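Long-range contacts in beta-methylmalyl-CoA dehydratase (Chloroflexus aurantiacus, PDB 4E3E), which catalyses the reversible dehydration of (2R,3S)-beta-methylmalyl-CoA to mesaconyl-CoA in the glyoxylate assimilation cycle: residues 89-97 / 165-175; 65-73 / 249-258. One frame throughout, in Å; residues are numbered along the deposited sequence.

Contact 1: 89-97 / 165-175; sequences GYAGGRFGA and LPDSVPVTDLT
Val-169 lies against the backbone of Gly-92, Gly-93 and Arg-94, and its two methyls divide the work. CG2, anti to its own carbonyl carbon, sits 3.4 Å from Gly-93 O and also meets Gly-92 C, while CG1 comes to 4.2 Å from Arg-94 CB. Nearer the start of both segments, Pro-166 sets its CG 3.9 Å from Gly-92 CA; a side chain at Gly-92 would crowd that proline ring, and the positive phi of 57° suits glycine. Ala-91 CB points to the same part of the loop, nearest Pro-166 O, with Pro-166 CD and Leu-165 CD2 a little farther.

Arg-94 runs extended through chi1 and chi2, laying CD 3.5 Å from Asp-173 O, then bends at chi3 (64°). The Arg-94 and Asp-173 side chains cross at about a right angle, but their charged atoms do not touch; the arginine's salt bridge goes to Glu-141 through NH2.

The polar joining is done by water. Water 1 accepts from Gly-92 N (2.8 Å) and donates to Pro-166 O (2.9 Å). Water 2 takes an N-H from Arg-94 NH1 at 2.8 Å, in the guanidinium plane, plus the Thr-175 hydroxyl, and donates to Asp-173 O (2.7 Å) and Phe-95 O. Water 3 links Thr-175 N with Phe-95 O, which receives two water bonds.

Gly-96 and Ala-97 probably bind substrate. Strand 84-95 runs between strands 138-149 and 270-278 of the sheet, and 165-175 runs alongside it in the same direction, Val-169 touching Ala-273. Tyr-90 points away from the loop and the Phe-95 ring leads away, both reaching helix 65-80.

Contact 2: 65-73 / 249-258; sequences SLLVFHIVF and YGGHIISLAR
Two central helices of a double hot-dog fold pack here, 65-73 against 250-258, antiparallel at 178° with axes 10.5 Å apart. His-70 bridges them, its imidazole hydrogen-bonded at both nitrogens: ND1 to Tyr-249 OH (2.9 Å) and NE2 to Ser-255 OG (2.7 Å), the serine lying in the ring plane. Tyr-249 presents an edge to the imidazole face, an offset edge-to-face pair with planes 76° apart. The chi1 of Tyr-249 (170°) swings its ring back over the start of its own helix, Gly-251 N above its centre, and carries OH over one face of Phe-73, 3.5 Å from CD1. Gly-251 leaves room for this, since a CB there would strike both His-70 and Tyr-249. With an alanine in place of His-70, Tyr-249 OH and Ser-255 OG would probably lose their shared partner and a gap would open between the helices. One turn earlier in helix 65-73, Leu-66 CD1 reaches Arg-258 CB (3.7 Å) and Ile-254 CG2 (3.9 Å). Around the pair, Tyr-36 of helix 30-40 bonds Ser-255 OG, Thr-222 of helix 215-224 touches Tyr-249, and strand 138-149 backs Phe-69 and Phe-73.

The centres of the two contacts lie about 16 Å apart, and strand 84-95 provides the connection: the loop of contact 1 covers one of its faces, helix 65-80 of contact 2 the other. Phe-95 CE1 comes 3.1 Å from Ser-65 O, and Tyr-90 CE2 packs 3.6 Å from Phe-69 CZ. Helix 65-80 leads directly into strand 84-95, and the chain runs 65-73, 89-97, 165-175, 249-258, which nests contact 1 inside the loop closed by contact 2. That outer closure joins the helices of the two hot-dog halves. Ser-65, Gly-96 and Ala-97 are probable substrate-binding residues, which probably places both contacts beside the substrate site.

Contact 1: 89-97 / 165-175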
ATOM      1  N   GLY A  89     -28.083  -0.466  -9.547  1.00 30.92           N
ATOM      2  CA  GLY A  89     -28.046   0.989  -9.712  1.00 31.09           C
ATOM      3  C   GLY A  89     -27.832   1.710  -8.400  1.00 27.23           C
ATOM      4  O   GLY A  89     -27.812   1.081  -7.333  1.00 27.98           O
ATOM      5  N   TYR A  90     -27.657   3.029  -8.495  1.00 26.53           N
ATOM      6  CA  TYR A  90     -27.533   3.929  -7.345  1.00 27.58           C
ATOM      7  C   TYR A  90     -28.454   5.102  -7.650  1.00 29.85           C
ATOM      8  O   TYR A  90     -28.752   5.370  -8.825  1.00 31.13           O
ATOM      9  CB  TYR A  90     -26.098   4.481  -7.211  1.00 29.37           C
ATOM     10  CG  TYR A  90     -24.987   3.454  -7.225  1.00 30.10           C
ATOM     11  CD1 TYR A  90     -24.447   3.010  -8.426  1.00 30.39           C
ATOM     12  CD2 TYR A  90     -24.460   2.955  -6.036  1.00 30.26           C
ATOM     13  CE1 TYR A  90     -23.424   2.077  -8.455  1.00 36.53           C
ATOM     14  CE2 TYR A  90     -23.425   2.017  -6.047  1.00 32.70           C
ATOM     15  CZ  TYR A  90     -22.912   1.587  -7.259  1.00 35.22           C
ATOM     16  OH  TYR A  90     -21.894   0.659  -7.288  1.00 38.35           O
ATOM     17  N   ALA A  91     -28.913   5.794  -6.607  1.00 26.67           N
ATOM     18  CA  ALA A  91     -29.673   7.029  -6.783  1.00 26.47           C
ATOM     19  C   ALA A  91     -29.565   7.853  -5.525  1.00 25.17           C
ATOM     20  O   ALA A  91     -29.307   7.311  -4.442  1.00 26.05           O
ATOM     21  CB  ALA A  91     -31.140   6.735  -7.094  1.00 25.32           C
ATOM     22  N   GLY A  92     -29.732   9.166  -5.679  1.00 25.22           N
ATOM     23  CA  GLY A  92     -29.818  10.075  -4.538  1.00 25.29           C
ATOM     24  C   GLY A  92     -28.611   9.993  -3.629  1.00 27.56           C
ATOM     25  O   GLY A  92     -28.744  10.037  -2.401  1.00 30.00           O
ATOM     26  N   GLY A  93     -27.429   9.863  -4.230  1.00 28.03           N
ATOM     27  CA  GLY A  93     -26.182   9.821  -3.467  1.00 25.21           C
ATOM     28  C   GLY A  93     -25.736  11.220  -3.114  1.00 26.34           C
ATOM     29  O   GLY A  93     -25.108  11.884  -3.934  1.00 29.49           O
ATOM     30  N   ARG A  94     -26.072  11.673  -1.903  1.00 24.78           N
ATOM     31  CA  ARG A  94     -25.784  13.043  -1.463  1.00 26.65           C
ATOM     32  C   ARG A  94     -24.623  13.044  -0.460  1.00 26.75           C
ATOM     33  O   ARG A  94     -24.727  12.412   0.596  1.00 28.02           O
ATOM     34  CB  ARG A  94     -27.030  13.654  -0.804  1.00 23.00           C
ATOM     35  CG  ARG A  94     -26.847  15.089  -0.312  1.00 26.42           C
ATOM     36  CD  ARG A  94     -28.056  15.552   0.481  1.00 28.69           C
ATOM     37  NE  ARG A  94     -28.226  14.773   1.705  1.00 29.08           N
ATOM     38  CZ  ARG A  94     -27.657  15.067   2.871  1.00 31.52           C
ATOM     39  NH1 ARG A  94     -26.871  16.132   2.983  1.00 28.00           N
ATOM     40  NH2 ARG A  94     -27.882  14.296   3.929  1.00 34.48           N
ATOM     41  N   PHE A  95     -23.527  13.740  -0.790  1.00 24.32           N
ATOM     42  CA  PHE A  95     -22.424  13.921   0.168  1.00 24.89           C
ATOM     43  C   PHE A  95     -22.798  15.017   1.156  1.00 25.14           C
ATOM     44  O   PHE A  95     -23.367  16.024   0.766  1.00 32.25           O
ATOM     45  CB  PHE A  95     -21.088  14.187  -0.557  1.00 19.67           C
ATOM     46  CG  PHE A  95     -20.551  12.951  -1.259  1.00 21.56           C
ATOM     47  CD1 PHE A  95     -19.735  12.038  -0.577  1.00 25.40           C
ATOM     48  CD2 PHE A  95     -20.905  12.671  -2.575  1.00 21.85           C
ATOM     49  CE1 PHE A  95     -19.277  10.875  -1.212  1.00 25.17           C
ATOM     50  CE2 PHE A  95     -20.438  11.520  -3.215  1.00 22.90           C
ATOM     51  CZ  PHE A  95     -19.631  10.616  -2.533  1.00 23.71           C
ATOM     52  N   GLY A  96     -22.526  14.796   2.438  1.00 26.07           N
ATOM     53  CA  GLY A  96     -22.977  15.701   3.497  1.00 26.90           C
ATOM     54  C   GLY A  96     -21.777  16.409   4.106  1.00 29.67           C
ATOM     55  O   GLY A  96     -21.061  17.118   3.412  1.00 31.61           O
ATOM     56  N   ALA A  97     -21.536  16.214   5.400  1.00 29.99           N
ATOM     57  CA  ALA A  97     -20.374  16.824   6.048  1.00 32.18           C
ATOM     58  C   ALA A  97     -19.060  16.311   5.455  1.00 27.99           C
ATOM     59  O   ALA A  97     -18.941  15.138   5.058  1.00 25.54           O
ATOM     60  CB  ALA A  97     -20.411  16.598   7.554  1.00 31.19           C
ATOM     61  N   LEU A 165     -37.502   6.636  -7.317  1.00 36.59           N
ATOM     62  CA  LEU A 165     -36.069   6.923  -7.279  1.00 32.55           C
ATOM     63  C   LEU A 165     -35.819   8.303  -7.871  1.00 33.15           C
ATOM     64  O   LEU A 165     -36.317   8.602  -8.949  1.00 35.54           O
ATOM     65  CB  LEU A 165     -35.293   5.854  -8.065  1.00 37.49           C
ATOM     66  CG  LEU A 165     -35.386   4.412  -7.554  1.00 35.14           C
ATOM     67  CD1 LEU A 165     -34.913   3.434  -8.616  1.00 43.42           C
ATOM     68  CD2 LEU A 165     -34.599   4.230  -6.259  1.00 35.56           C
ATOM     69  N   PRO A 166     -35.073   9.167  -7.159  1.00 32.18           N
ATOM     70  CA  PRO A 166     -34.770  10.470  -7.741  1.00 31.55           C
ATOM     71  C   PRO A 166     -33.847  10.324  -8.949  1.00 30.07           C
ATOM     72  O   PRO A 166     -32.970   9.473  -8.944  1.00 30.61           O
ATOM     73  CB  PRO A 166     -34.053  11.206  -6.607  1.00 32.28           C
ATOM     74  CG  PRO A 166     -33.494  10.126  -5.735  1.00 30.34           C
ATOM     75  CD  PRO A 166     -34.500   9.011  -5.809  1.00 33.53           C
ATOM     76  N   ASP A 167     -34.051  11.135  -9.983  1.00 29.98           N
ATOM     77  CA  ASP A 167     -33.178  11.085 -11.156  1.00 30.60           C
ATOM     78  C   ASP A 167     -31.785  11.642 -10.831  1.00 29.37           C
ATOM     79  O   ASP A 167     -30.784  11.217 -11.406  1.00 29.88           O
ATOM     80  CB  ASP A 167     -33.798  11.873 -12.302  1.00 31.96           C
ATOM     81  CG  ASP A 167     -32.913  11.921 -13.527  1.00 30.31           C
ATOM     82  OD1 ASP A 167     -32.848  10.926 -14.279  1.00 37.04           O
ATOM     83  OD2 ASP A 167     -32.284  12.966 -13.740  1.00 33.30           O
ATOM     84  N   SER A 168     -31.729  12.599  -9.907  1.00 28.24           N
ATOM     85  CA  SER A 168     -30.472  13.229  -9.523  1.00 27.92           C
ATOM     86  C   SER A 168     -30.661  13.819  -8.136  1.00 29.72           C
ATOM     87  O   SER A 168     -31.799  14.009  -7.693  1.00 32.92           O
ATOM     88  CB  SER A 168     -30.098  14.350 -10.514  1.00 28.70           C
ATOM     89  OG  SER A 168     -31.123  15.343 -10.595  1.00 32.38           O
ATOM     90  N   VAL A 169     -29.555  14.100  -7.455  1.00 28.56           N
ATOM     91  CA  VAL A 169     -29.596  14.898  -6.233  1.00 28.87           C
ATOM     92  C   VAL A 169     -29.826  16.352  -6.654  1.00 29.48           C
ATOM     93  O   VAL A 169     -29.038  16.887  -7.430  1.00 29.89           O
ATOM     94  CB  VAL A 169     -28.277  14.781  -5.433  1.00 28.28           C
ATOM     95  CG1 VAL A 169     -28.292  15.718  -4.220  1.00 26.19           C
ATOM     96  CG2 VAL A 169     -28.027  13.329  -5.006  1.00 24.95           C
ATOM     97  N   PRO A 170     -30.908  16.999  -6.155  1.00 29.84           N
ATOM     98  CA  PRO A 170     -31.170  18.394  -6.544  1.00 32.56           C
ATOM     99  C   PRO A 170     -30.036  19.338  -6.138  1.00 30.77           C
ATOM    100  O   PRO A 170     -29.438  19.174  -5.070  1.00 28.28           O
ATOM    101  CB  PRO A 170     -32.441  18.759  -5.762  1.00 31.93           C
ATOM    102  CG  PRO A 170     -33.084  17.456  -5.441  1.00 30.91           C
ATOM    103  CD  PRO A 170     -31.971  16.454  -5.289  1.00 30.33           C
ATOM    104  N   VAL A 171     -29.762  20.322  -6.988  1.00 30.47           N
ATOM    105  CA  VAL A 171     -28.697  21.285  -6.747  1.00 31.82           C
ATOM    106  C   VAL A 171     -28.906  22.008  -5.398  1.00 32.83           C
ATOM    107  O   VAL A 171     -27.940  22.401  -4.738  1.00 32.73           O
ATOM    108  CB  VAL A 171     -28.549  22.263  -7.949  1.00 38.30           C
ATOM    109  CG1 VAL A 171     -29.664  23.302  -7.984  1.00 38.30           C
ATOM    110  CG2 VAL A 171     -27.195  22.946  -7.925  1.00 40.97           C
ATOM    111  N   THR A 172     -30.165  22.128  -4.975  1.00 30.03           N
ATOM    112  CA  THR A 172     -30.491  22.758  -3.695  1.00 30.63           C
ATOM    113  C   THR A 172     -30.136  21.861  -2.505  1.00 29.08           C
ATOM    114  O   THR A 172     -30.110  22.335  -1.375  1.00 32.51           O
ATOM    115  CB  THR A 172     -31.976  23.146  -3.625  1.00 34.44           C
ATOM    116  OG1 THR A 172     -32.770  22.028  -4.038  1.00 41.64           O
ATOM    117  CG2 THR A 172     -32.264  24.333  -4.553  1.00 37.11           C
ATOM    118  N   ASP A 173     -29.847  20.581  -2.758  1.00 29.18           N
ATOM    119  CA  ASP A 173     -29.428  19.641  -1.699  1.00 31.01           C
ATOM    120  C   ASP A 173     -27.906  19.470  -1.575  1.00 30.36           C
ATOM    121  O   ASP A 173     -27.434  18.787  -0.664  1.00 32.53           O
ATOM    122  CB  ASP A 173     -30.050  18.245  -1.916  1.00 29.96           C
ATOM    123  CG  ASP A 173     -31.544  18.206  -1.624  1.00 33.85           C
ATOM    124  OD1 ASP A 173     -32.094  19.168  -1.058  1.00 35.27           O
ATOM    125  OD2 ASP A 173     -32.178  17.194  -1.958  1.00 39.48           O
ATOM    126  N   LEU A 174     -27.144  20.060  -2.492  1.00 29.11           N
ATOM    127  CA  LEU A 174     -25.690  19.865  -2.507  1.00 30.12           C
ATOM    128  C   LEU A 174     -25.004  20.622  -1.386  1.00 29.59           C
ATOM    129  O   LEU A 174     -25.307  21.776  -1.152  1.00 32.20           O
ATOM    130  CB  LEU A 174     -25.092  20.316  -3.837  1.00 26.97           C
ATOM    131  CG  LEU A 174     -25.599  19.642  -5.118  1.00 29.40           C
ATOM    132  CD1 LEU A 174     -24.861  20.188  -6.328  1.00 32.39           C
ATOM    133  CD2 LEU A 174     -25.428  18.141  -5.054  1.00 24.18           C
ATOM    134  N   THR A 175     -24.071  19.964  -0.707  1.00 28.79           N
ATOM    135  CA  THR A 175     -23.193  20.630   0.258  1.00 32.51           C
ATOM    136  C   THR A 175     -22.026  21.260  -0.502  1.00 32.26           C
ATOM    137  O   THR A 175     -21.417  20.608  -1.352  1.00 33.12           O
ATOM    138  CB  THR A 175     -22.680  19.638   1.323  1.00 33.85           C
ATOM    139  OG1 THR A 175     -23.790  19.168   2.091  1.00 35.82           O
ATOM    140  CG2 THR A 175     -21.683  20.289   2.265  1.00 32.98           C
TER
HETATM  141  O   HOH W   1     -30.249  10.138  -8.301  1.00 37.29           O
HETATM  142  O   HOH W   2     -25.706  17.823   1.107  1.00 44.00           O
HETATM  143  O   HOH W   3     -23.583  17.304  -1.686  1.00 38.31           O

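Contact 2: 65-73 / 249-258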
ATOM      1  N   SER A  65     -14.017  12.065  -1.770  1.00 25.33           N
ATOM      2  CA  SER A  65     -15.432  11.678  -1.712  1.00 27.64           C
ATOM      3  C   SER A  65     -15.638  10.220  -2.092  1.00 25.81           C
ATOM      4  O   SER A  65     -16.479   9.535  -1.505  1.00 24.94           O
ATOM      5  CB  SER A  65     -16.282  12.552  -2.643  1.00 32.08           C
ATOM      6  OG  SER A  65     -16.586  13.785  -2.026  1.00 44.36           O
ATOM      7  N   LEU A  66     -14.890   9.739  -3.080  1.00 24.44           N
ATOM      8  CA  LEU A  66     -15.046   8.340  -3.475  1.00 23.06           C
ATOM      9  C   LEU A  66     -14.430   7.352  -2.479  1.00 26.10           C
ATOM     10  O   LEU A  66     -14.926   6.224  -2.337  1.00 26.47           O
ATOM     11  CB  LEU A  66     -14.494   8.104  -4.875  1.00 22.65           C
ATOM     12  CG  LEU A  66     -15.252   8.804  -5.977  1.00 21.28           C
ATOM     13  CD1 LEU A  66     -14.610   8.376  -7.289  1.00 22.00           C
ATOM     14  CD2 LEU A  66     -16.727   8.405  -5.953  1.00 24.43           C
ATOM     15  N   LEU A  67     -13.357   7.760  -1.797  1.00 24.69           N
ATOM     16  CA  LEU A  67     -12.826   6.953  -0.687  1.00 25.85           C
ATOM     17  C   LEU A  67     -13.895   6.825   0.419  1.00 26.41           C
ATOM     18  O   LEU A  67     -14.144   5.714   0.919  1.00 24.75           O
ATOM     19  CB  LEU A  67     -11.504   7.518  -0.141  1.00 25.43           C
ATOM     20  CG  LEU A  67     -10.829   6.811   1.053  1.00 25.86           C
ATOM     21  CD1 LEU A  67     -10.663   5.299   0.824  1.00 24.85           C
ATOM     22  CD2 LEU A  67      -9.481   7.479   1.367  1.00 23.48           C
ATOM     23  N   VAL A  68     -14.524   7.952   0.777  1.00 25.30           N
ATOM     24  CA  VAL A  68     -15.689   7.943   1.668  1.00 25.45           C
ATOM     25  C   VAL A  68     -16.779   6.983   1.150  1.00 26.07           C
ATOM     26  O   VAL A  68     -17.301   6.140   1.902  1.00 22.28           O
ATOM     27  CB  VAL A  68     -16.297   9.351   1.855  1.00 22.96           C
ATOM     28  CG1 VAL A  68     -17.620   9.272   2.628  1.00 25.55           C
ATOM     29  CG2 VAL A  68     -15.320  10.277   2.585  1.00 23.49           C
ATOM     30  N   PHE A  69     -17.122   7.112  -0.127  1.00 25.38           N
ATOM     31  CA  PHE A  69     -18.138   6.244  -0.722  1.00 23.65           C
ATOM     32  C   PHE A  69     -17.830   4.740  -0.593  1.00 27.35           C
ATOM     33  O   PHE A  69     -18.689   3.977  -0.112  1.00 26.18           O
ATOM     34  CB  PHE A  69     -18.428   6.658  -2.161  1.00 24.50           C
ATOM     35  CG  PHE A  69     -19.398   5.761  -2.865  1.00 28.94           C
ATOM     36  CD1 PHE A  69     -20.773   5.962  -2.743  1.00 29.93           C
ATOM     37  CD2 PHE A  69     -18.938   4.714  -3.640  1.00 30.02           C
ATOM     38  CE1 PHE A  69     -21.669   5.133  -3.397  1.00 30.63           C
ATOM     39  CE2 PHE A  69     -19.834   3.879  -4.298  1.00 36.25           C
ATOM     40  CZ  PHE A  69     -21.202   4.086  -4.168  1.00 32.95           C
ATOM     41  N   HIS A  70     -16.629   4.317  -1.009  1.00 23.77           N
ATOM     42  CA  HIS A  70     -16.252   2.895  -0.958  1.00 24.10           C
ATOM     43  C   HIS A  70     -16.210   2.318   0.436  1.00 23.93           C
ATOM     44  O   HIS A  70     -16.551   1.165   0.656  1.00 25.23           O
ATOM     45  CB  HIS A  70     -14.922   2.655  -1.662  1.00 23.36           C
ATOM     46  CG  HIS A  70     -14.920   3.079  -3.107  1.00 22.33           C
ATOM     47  ND1 HIS A  70     -15.963   2.834  -3.930  1.00 29.43           N
ATOM     48  CD2 HIS A  70     -13.970   3.758  -3.864  1.00 25.24           C
ATOM     49  CE1 HIS A  70     -15.691   3.324  -5.156  1.00 28.51           C
ATOM     50  NE2 HIS A  70     -14.472   3.889  -5.117  1.00 29.68           N
ATOM     51  N   ILE A  71     -15.810   3.129   1.400  1.00 23.84           N
ATOM     52  CA  ILE A  71     -15.819   2.692   2.790  1.00 25.26           C
ATOM     53  C   ILE A  71     -17.248   2.493   3.326  1.00 26.49           C
ATOM     54  O   ILE A  71     -17.538   1.446   3.919  1.00 28.14           O
ATOM     55  CB  ILE A  71     -14.959   3.618   3.674  1.00 26.94           C
ATOM     56  CG1 ILE A  71     -13.471   3.378   3.332  1.00 28.21           C
ATOM     57  CG2 ILE A  71     -15.222   3.351   5.163  1.00 24.49           C
ATOM     58  CD1 ILE A  71     -12.523   4.380   3.934  1.00 27.09           C
ATOM     59  N   VAL A  72     -18.127   3.480   3.106  1.00 26.63           N
ATOM     60  CA  VAL A  72     -19.549   3.376   3.474  1.00 26.88           C
ATOM     61  C   VAL A  72     -20.182   2.155   2.776  1.00 26.53           C
ATOM     62  O   VAL A  72     -20.820   1.300   3.424  1.00 27.02           O
ATOM     63  CB  VAL A  72     -20.310   4.693   3.174  1.00 22.71           C
ATOM     64  CG1 VAL A  72     -21.825   4.492   3.265  1.00 26.85           C
ATOM     65  CG2 VAL A  72     -19.885   5.788   4.165  1.00 21.90           C
ATOM     66  N   PHE A  73     -19.969   2.057   1.468  1.00 25.27           N
ATOM     67  CA  PHE A  73     -20.440   0.902   0.683  1.00 24.32           C
ATOM     68  C   PHE A  73     -19.904  -0.420   1.223  1.00 24.52           C
ATOM     69  O   PHE A  73     -20.674  -1.368   1.438  1.00 25.49           O
ATOM     70  CB  PHE A  73     -20.077   1.092  -0.795  1.00 24.52           C
ATOM     71  CG  PHE A  73     -20.571  -0.003  -1.719  1.00 25.10           C
ATOM     72  CD1 PHE A  73     -19.936  -1.240  -1.784  1.00 26.15           C
ATOM     73  CD2 PHE A  73     -21.645   0.238  -2.590  1.00 28.84           C
ATOM     74  CE1 PHE A  73     -20.375  -2.231  -2.684  1.00 27.59           C
ATOM     75  CE2 PHE A  73     -22.076  -0.736  -3.482  1.00 32.04           C
ATOM     76  CZ  PHE A  73     -21.444  -1.980  -3.532  1.00 26.97           C
ATOM     77  N   TYR A 249     -14.114  -5.192  -8.246  1.00 24.75           N
ATOM     78  CA  TYR A 249     -15.092  -4.346  -7.609  1.00 20.42           C
ATOM     79  C   TYR A 249     -15.465  -3.184  -8.536  1.00 26.00           C
ATOM     80  O   TYR A 249     -14.596  -2.384  -8.949  1.00 26.75           O
ATOM     81  CB  TYR A 249     -14.488  -3.797  -6.292  1.00 23.01           C
ATOM     82  CG  TYR A 249     -15.275  -2.707  -5.616  1.00 23.38           C
ATOM     83  CD1 TYR A 249     -16.672  -2.801  -5.462  1.00 26.61           C
ATOM     84  CD2 TYR A 249     -14.622  -1.575  -5.066  1.00 20.57           C
ATOM     85  CE1 TYR A 249     -17.393  -1.785  -4.817  1.00 25.80           C
ATOM     86  CE2 TYR A 249     -15.342  -0.581  -4.433  1.00 23.22           C
ATOM     87  CZ  TYR A 249     -16.725  -0.683  -4.316  1.00 26.62           C
ATOM     88  OH  TYR A 249     -17.436   0.332  -3.674  1.00 24.92           O
ATOM     89  N   GLY A 250     -16.755  -3.075  -8.847  1.00 28.11           N
ATOM     90  CA  GLY A 250     -17.261  -1.991  -9.699  1.00 30.47           C
ATOM     91  C   GLY A 250     -16.814  -0.596  -9.258  1.00 26.81           C
ATOM     92  O   GLY A 250     -16.495   0.258 -10.092  1.00 23.81           O
ATOM     93  N   GLY A 251     -16.777  -0.355  -7.952  1.00 26.20           N
ATOM     94  CA  GLY A 251     -16.345   0.943  -7.432  1.00 26.38           C
ATOM     95  C   GLY A 251     -14.874   1.250  -7.711  1.00 27.25           C
ATOM     96  O   GLY A 251     -14.479   2.417  -7.754  1.00 26.32           O
ATOM     97  N   HIS A 252     -14.058   0.210  -7.893  1.00 25.64           N
ATOM     98  CA  HIS A 252     -12.663   0.390  -8.324  1.00 27.23           C
ATOM     99  C   HIS A 252     -12.641   1.056  -9.681  1.00 26.37           C
ATOM    100  O   HIS A 252     -11.828   1.951  -9.932  1.00 24.56           O
ATOM    101  CB  HIS A 252     -11.937  -0.954  -8.356  1.00 27.05           C
ATOM    102  CG  HIS A 252     -10.425  -0.856  -8.544  1.00 24.60           C
ATOM    103  ND1 HIS A 252      -9.602  -0.449  -7.568  1.00 22.34           N
ATOM    104  CD2 HIS A 252      -9.604  -1.223  -9.627  1.00 23.68           C
ATOM    105  CE1 HIS A 252      -8.323  -0.481  -8.001  1.00 21.28           C
ATOM    106  NE2 HIS A 252      -8.325  -0.982  -9.262  1.00 24.16           N
ATOM    107  N   ILE A 253     -13.555   0.653 -10.559  1.00 25.76           N
ATOM    108  CA  ILE A 253     -13.670   1.278 -11.887  1.00 25.27           C
ATOM    109  C   ILE A 253     -14.115   2.732 -11.799  1.00 24.92           C
ATOM    110  O   ILE A 253     -13.608   3.591 -12.530  1.00 24.13           O
ATOM    111  CB  ILE A 253     -14.601   0.462 -12.810  1.00 24.07           C
ATOM    112  CG1 ILE A 253     -14.155  -1.007 -12.800  1.00 27.19           C
ATOM    113  CG2 ILE A 253     -14.631   1.034 -14.225  1.00 24.68           C
ATOM    114  CD1 ILE A 253     -12.692  -1.221 -13.156  1.00 25.05           C
ATOM    115  N   ILE A 254     -15.046   3.012 -10.893  1.00 26.17           N
ATOM    116  CA  ILE A 254     -15.483   4.390 -10.663  1.00 24.81           C
ATOM    117  C   ILE A 254     -14.277   5.250 -10.265  1.00 26.00           C
ATOM    118  O   ILE A 254     -14.079   6.371 -10.777  1.00 24.25           O
ATOM    119  CB  ILE A 254     -16.605   4.477  -9.602  1.00 24.28           C
ATOM    120  CG1 ILE A 254     -17.894   3.812 -10.111  1.00 24.93           C
ATOM    121  CG2 ILE A 254     -16.888   5.928  -9.233  1.00 23.55           C
ATOM    122  CD1 ILE A 254     -18.946   3.552  -9.045  1.00 23.86           C
ATOM    123  N   SER A 255     -13.467   4.721  -9.357  1.00 24.33           N
ATOM    124  CA  SER A 255     -12.340   5.482  -8.837  1.00 25.30           C
ATOM    125  C   SER A 255     -11.226   5.701  -9.872  1.00 21.84           C
ATOM    126  O   SER A 255     -10.604   6.774  -9.914  1.00 22.19           O
ATOM    127  CB  SER A 255     -11.826   4.832  -7.555  1.00 24.67           C
ATOM    128  OG  SER A 255     -12.572   5.320  -6.441  1.00 26.62           O
ATOM    129  N   LEU A 256     -10.989   4.706 -10.719  1.00 20.48           N
ATOM    130  CA  LEU A 256     -10.077   4.884 -11.821  1.00 21.04           C
ATOM    131  C   LEU A 256     -10.579   5.947 -12.821  1.00 24.19           C
ATOM    132  O   LEU A 256      -9.811   6.824 -13.240  1.00 25.84           O
ATOM    133  CB  LEU A 256      -9.852   3.535 -12.557  1.00 20.06           C
ATOM    134  CG  LEU A 256      -8.979   2.480 -11.827  1.00 24.91           C
ATOM    135  CD1 LEU A 256      -9.077   1.122 -12.507  1.00 26.51           C
ATOM    136  CD2 LEU A 256      -7.510   2.904 -11.745  1.00 26.09           C
ATOM    137  N   ALA A 257     -11.858   5.854 -13.207  1.00 25.02           N
ATOM    138  CA  ALA A 257     -12.457   6.803 -14.146  1.00 23.99           C
ATOM    139  C   ALA A 257     -12.332   8.224 -13.625  1.00 24.36           C
ATOM    140  O   ALA A 257     -11.968   9.145 -14.377  1.00 24.56           O
ATOM    141  CB  ALA A 257     -13.917   6.452 -14.426  1.00 23.46           C
ATOM    142  N   ARG A 258     -12.619   8.411 -12.338  1.00 22.66           N
ATOM    143  CA  ARG A 258     -12.501   9.727 -11.740  1.00 22.60           C
ATOM    144  C   ARG A 258     -11.051  10.218 -11.827  1.00 24.83           C
ATOM    145  O   ARG A 258     -10.799  11.377 -12.211  1.00 28.13           O
ATOM    146  CB  ARG A 258     -13.018   9.701 -10.297  1.00 22.89           C
ATOM    147  CG  ARG A 258     -12.688  10.927  -9.435  1.00 25.13           C
ATOM    148  CD  ARG A 258     -13.330  12.253  -9.856  1.00 24.42           C
ATOM    149  NE  ARG A 258     -13.087  13.245  -8.790  1.00 24.30           N
ATOM    150  CZ  ARG A 258     -13.185  14.564  -8.917  1.00 26.48           C
ATOM    151  NH1 ARG A 258     -13.551  15.126 -10.080  1.00 27.13           N
ATOM    152  NH2 ARG A 258     -12.927  15.332  -7.861  1.00 26.61           N
TER